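Carbon monoxide dehydrogenase (Thermococcus sp. AM4, PDB 6T7J) catalyses the reversible oxidation of carbon monoxide to carbon dioxide, a reaction that depends on a nickel-iron-sulfur cluster, here in a nickel-free, broken form. Local coordinates at residues 543-555 / 570-582. Sequence-based numbering, arbitrary orientation.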
loop_
_atom_site.group_PDB
_atom_site.type_symbol
_atom_site.label_atom_id
_atom_site.label_comp_id
_atom_site.label_asym_id
_atom_site.label_seq_id
_atom_site.Cartn_x
_atom_site.Cartn_y
_atom_site.Cartn_z
ATOM N N ILE A 543 -7.602 29.256 -2.912
ATOM C CA ILE A 543 -8.741 28.381 -3.181
ATOM C C ILE A 543 -9.666 28.319 -1.973
ATOM O O ILE A 543 -10.893 28.236 -2.119
ATOM C CB ILE A 543 -8.251 26.976 -3.592
ATOM C CG1 ILE A 543 -7.569 27.028 -4.962
ATOM C CG2 ILE A 543 -9.403 25.986 -3.613
ATOM C CD1 ILE A 543 -6.913 25.718 -5.367
ATOM N N SER A 544 -9.103 28.395 -0.765
ATOM C CA SER A 544 -9.906 28.285 0.445
ATOM C C SER A 544 -10.849 29.467 0.642
ATOM O O SER A 544 -11.832 29.335 1.377
ATOM C CB SER A 544 -8.995 28.138 1.665
ATOM O OG SER A 544 -7.796 28.872 1.495
ATOM N N ASP A 545 -10.581 30.614 0.017
ATOM C CA ASP A 545 -11.465 31.765 0.158
ATOM C C ASP A 545 -12.612 31.770 -0.844
ATOM O O ASP A 545 -13.538 32.573 -0.690
ATOM C CB ASP A 545 -10.687 33.078 0.011
ATOM C CG ASP A 545 -9.389 33.084 0.783
ATOM O OD1 ASP A 545 -9.418 32.852 2.009
ATOM O OD2 ASP A 545 -8.336 33.336 0.160
ATOM N N LEU A 546 -12.575 30.911 -1.860
ATOM C CA LEU A 546 -13.622 30.913 -2.869
ATOM C C LEU A 546 -14.956 30.484 -2.258
ATOM O O LEU A 546 -14.993 29.647 -1.352
ATOM C CB LEU A 546 -13.268 29.978 -4.021
ATOM C CG LEU A 546 -12.027 30.281 -4.862
ATOM C CD1 LEU A 546 -11.844 29.214 -5.927
ATOM C CD2 LEU A 546 -12.119 31.662 -5.496
ATOM N N PRO A 547 -16.066 31.052 -2.730
ATOM C CA PRO A 547 -17.394 30.529 -2.346
ATOM C C PRO A 547 -17.686 29.235 -3.102
ATOM O O PRO A 547 -18.344 29.194 -4.142
ATOM C CB PRO A 547 -18.334 31.669 -2.744
ATOM C CG PRO A 547 -17.641 32.345 -3.879
ATOM C CD PRO A 547 -16.163 32.233 -3.607
ATOM N N ALA A 548 -17.160 28.133 -2.571
ATOM C CA ALA A 548 -17.224 26.862 -3.272
ATOM C C ALA A 548 -17.228 25.719 -2.269
ATOM O O ALA A 548 -16.884 25.891 -1.097
ATOM C CB ALA A 548 -16.057 26.701 -4.254
ATOM N N ALA A 549 -17.619 24.544 -2.756
ATOM C CA ALA A 549 -17.630 23.333 -1.951
ATOM C C ALA A 549 -17.499 22.128 -2.873
ATOM O O ALA A 549 -17.635 22.233 -4.092
ATOM C CB ALA A 549 -18.901 23.233 -1.101
ATOM N N GLY A 550 -17.209 20.977 -2.270
ATOM C CA GLY A 550 -17.221 19.722 -2.985
ATOM C C GLY A 550 -18.045 18.707 -2.217
ATOM O O GLY A 550 -18.319 18.874 -1.032
ATOM N N SER A 551 -18.439 17.642 -2.911
ATOM C CA SER A 551 -19.265 16.639 -2.254
ATOM C C SER A 551 -19.111 15.285 -2.932
ATOM O O SER A 551 -19.027 15.201 -4.160
ATOM C CB SER A 551 -20.741 17.050 -2.255
ATOM O OG SER A 551 -21.574 15.907 -2.348
ATOM N N ALA A 552 -19.089 14.233 -2.111
ATOM C CA ALA A 552 -19.170 12.844 -2.561
ATOM C C ALA A 552 -20.375 12.217 -1.869
ATOM O O ALA A 552 -20.248 11.641 -0.776
ATOM C CB ALA A 552 -17.884 12.080 -2.250
ATOM N N PRO A 553 -21.564 12.303 -2.470
ATOM C CA PRO A 553 -22.780 11.920 -1.733
ATOM C C PRO A 553 -22.927 10.426 -1.501
ATOM O O PRO A 553 -23.559 10.032 -0.515
ATOM C CB PRO A 553 -23.915 12.460 -2.617
ATOM C CG PRO A 553 -23.263 13.391 -3.593
ATOM C CD PRO A 553 -21.873 12.879 -3.786
ATOM N N GLU A 554 -22.392 9.579 -2.379
ATOM C CA GLU A 554 -22.648 8.141 -2.314
ATOM C C GLU A 554 -21.366 7.350 -2.544
ATOM O O GLU A 554 -21.379 6.280 -3.164
ATOM C CB GLU A 554 -23.721 7.729 -3.324
ATOM C CG GLU A 554 -24.996 8.562 -3.262
ATOM C CD GLU A 554 -25.927 8.312 -4.432
ATOM O OE1 GLU A 554 -25.830 7.235 -5.057
ATOM O OE2 GLU A 554 -26.760 9.193 -4.724
ATOM N N TRP A 555 -20.247 7.852 -2.029
ATOM C CA TRP A 555 -18.948 7.256 -2.311
ATOM C C TRP A 555 -18.830 5.860 -1.698
ATOM O O TRP A 555 -19.510 5.512 -0.730
ATOM C CB TRP A 555 -17.825 8.150 -1.784
ATOM C CG TRP A 555 -17.711 8.152 -0.291
ATOM C CD1 TRP A 555 -18.352 8.985 0.579
ATOM C CD2 TRP A 555 -16.903 7.278 0.510
ATOM N NE1 TRP A 555 -17.996 8.682 1.872
ATOM C CE2 TRP A 555 -17.108 7.640 1.857
ATOM C CE3 TRP A 555 -16.025 6.228 0.220
ATOM C CZ2 TRP A 555 -16.469 6.987 2.910
ATOM C CZ3 TRP A 555 -15.394 5.582 1.266
ATOM C CH2 TRP A 555 -15.619 5.963 2.594
ATOM N N SER A 570 -6.633 20.760 -0.843
ATOM C CA SER A 570 -6.643 21.892 -1.759
ATOM C C SER A 570 -7.422 23.079 -1.210
ATOM O O SER A 570 -7.453 24.131 -1.855
ATOM C CB SER A 570 -7.222 21.471 -3.110
ATOM O OG SER A 570 -6.560 20.322 -3.606
ATOM N N GLY A 571 -8.054 22.933 -0.049
ATOM C CA GLY A 571 -8.701 24.038 0.622
ATOM C C GLY A 571 -10.200 24.146 0.450
ATOM O O GLY A 571 -10.772 25.163 0.855
ATOM N N VAL A 572 -10.861 23.141 -0.123
ATOM C CA VAL A 572 -12.302 23.197 -0.349
ATOM C C VAL A 572 -13.016 22.406 0.737
ATOM O O VAL A 572 -12.629 21.275 1.059
ATOM C CB VAL A 572 -12.685 22.690 -1.753
ATOM C CG1 VAL A 572 -12.004 21.400 -2.079
ATOM C CG2 VAL A 572 -14.182 22.504 -1.860
ATOM N N PHE A 573 -14.038 23.027 1.323
ATOM C CA PHE A 573 -14.975 22.346 2.206
ATOM C C PHE A 573 -15.617 21.176 1.468
ATOM O O PHE A 573 -16.251 21.364 0.425
ATOM C CB PHE A 573 -16.024 23.357 2.669
ATOM C CG PHE A 573 -17.083 22.792 3.567
ATOM C CD1 PHE A 573 -16.831 22.576 4.910
ATOM C CD2 PHE A 573 -18.348 22.517 3.072
ATOM C CE1 PHE A 573 -17.814 22.071 5.740
ATOM C CE2 PHE A 573 -19.333 22.010 3.895
ATOM C CZ PHE A 573 -19.067 21.792 5.230
ATOM N N THR A 574 -15.452 19.967 2.004
ATOM C CA THR A 574 -15.789 18.739 1.290
ATOM C C THR A 574 -16.781 17.918 2.103
ATOM O O THR A 574 -16.463 17.467 3.208
ATOM C CB THR A 574 -14.527 17.920 0.999
ATOM O OG1 THR A 574 -13.643 18.685 0.168
ATOM C CG2 THR A 574 -14.878 16.615 0.294
ATOM N N HIS A 575 -17.969 17.707 1.540
ATOM C CA HIS A 575 -19.033 16.956 2.190
ATOM C C HIS A 575 -18.987 15.490 1.778
ATOM O O HIS A 575 -18.700 15.162 0.623
ATOM C CB HIS A 575 -20.400 17.543 1.834
ATOM C CG HIS A 575 -21.513 16.540 1.854
ATOM N ND1 HIS A 575 -22.070 16.020 0.706
ATOM C CD2 HIS A 575 -22.170 15.960 2.886
ATOM C CE1 HIS A 575 -23.025 15.165 1.029
ATOM N NE2 HIS A 575 -23.103 15.108 2.346
ATOM N N LEU A 576 -19.274 14.612 2.737
ATOM C CA LEU A 576 -19.394 13.182 2.498
ATOM C C LEU A 576 -20.821 12.750 2.804
ATOM O O LEU A 576 -21.362 13.089 3.863
ATOM C CB LEU A 576 -18.409 12.389 3.359
ATOM C CG LEU A 576 -16.937 12.792 3.297
ATOM C CD1 LEU A 576 -16.096 11.811 4.096
ATOM C CD2 LEU A 576 -16.461 12.866 1.854
ATOM N N GLY A 577 -21.424 12.007 1.883
ATOM C CA GLY A 577 -22.773 11.515 2.078
ATOM C C GLY A 577 -22.800 10.095 2.601
ATOM O O GLY A 577 -23.862 9.568 2.946
ATOM N N VAL A 578 -21.632 9.462 2.649
ATOM C CA VAL A 578 -21.451 8.159 3.278
ATOM C C VAL A 578 -20.442 8.336 4.404
ATOM O O VAL A 578 -19.406 8.984 4.217
ATOM C CB VAL A 578 -20.980 7.094 2.267
ATOM C CG1 VAL A 578 -20.605 5.802 2.977
ATOM C CG2 VAL A 578 -22.062 6.836 1.227
ATOM N N VAL A 579 -20.753 7.780 5.569
ATOM C CA VAL A 579 -19.939 7.982 6.767
ATOM C C VAL A 579 -18.638 7.200 6.638
ATOM O O VAL A 579 -18.665 5.966 6.541
ATOM C CB VAL A 579 -20.703 7.571 8.035
ATOM C CG1 VAL A 579 -19.890 7.912 9.272
ATOM C CG2 VAL A 579 -22.065 8.248 8.081
ATOM N N PRO A 580 -17.482 7.872 6.629
ATOM C CA PRO A 580 -16.219 7.136 6.599
ATOM C C PRO A 580 -16.036 6.340 7.863
ATOM O O PRO A 580 -16.573 6.697 8.935
ATOM C CB PRO A 580 -15.166 8.255 6.477
ATOM C CG PRO A 580 -15.834 9.467 7.022
ATOM C CD PRO A 580 -17.283 9.329 6.657
ATOM N N PRO A 581 -15.285 5.235 7.822
ATOM C CA PRO A 581 -15.112 4.383 9.014
ATOM C C PRO A 581 -14.141 4.993 10.020
ATOM O O PRO A 581 -13.049 4.481 10.284
ATOM C CB PRO A 581 -14.592 3.076 8.408
ATOM C CG PRO A 581 -13.808 3.521 7.213
ATOM C CD PRO A 581 -14.528 4.724 6.659
ATOM N N VAL A 582 -14.538 6.121 10.611
ATOM C CA VAL A 582 -13.647 6.854 11.506
ATOM C C VAL A 582 -14.333 7.190 12.823
ATOM O O VAL A 582 -13.684 7.661 13.764
ATOM C CB VAL A 582 -13.125 8.141 10.841
ATOM C CG1 VAL A 582 -12.321 7.815 9.589
ATOM C CG2 VAL A 582 -14.278 9.083 10.529
#
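Trp555 reaches across to 578-581 with its indole edge and one face. Its CG sits between the backbone N and the carbonyl carbon (chi1 72°), which brings the ring up against residues 578-581. Trp555 NE1 donates to Val578 O (2.8 Å), approaching from above the carbonyl plane on a bent path (N-H...O 145°). The Val578 side chain lies over one ring face, with CB 3.8 Å from the centroid of the Trp555 five-membered ring, a CH-pi contact; Pro580 meets the benzene edge, its CA 3.7 Å from Trp555 CZ2. Replacing the tryptophan by an alanine would probably leave Val578 O without this donor and open a gap beside Val578 and Pro580. Upstream, strands 548-552 and 574-576 pair in parallel. Gly550 bonds the partner strand through both its backbone N and O: N donates to Phe573 O, and Gly550 O accepts from His575 N (2.8 Å). Ala552 repeats this pattern with His575 O and Gly577 N. Ser551 and His575 project from the same face, where Ser551 OG and His575 ND1 share a hydrogen bond (3.1 Å) at the imidazole edge; His575 NE2 is hydrogen-bonded to Glu607 O, so the ring is held at both nitrogens. On the opposite face, chi1 47° turns Val572 CG2 onto the Gly550 backbone, 3.4 Å from Gly550 N. At the far end, Ile543 CG2 touches Ser570 O (3.2 Å), and Gly571 closes helix 558-569 in a Schellman motif. The strands and that helix form a beta-alpha-beta unit of a six-stranded parallel sheet; strand 444-448 lies beside 548-552, and 604-606, outermost within this chain, beside 574-576. Helices 460-471 and 610-627 pack on the Ser551-His575 face, helix 558-569 on the Thr574 face, and Ala59 of the second subunit touches Trp555.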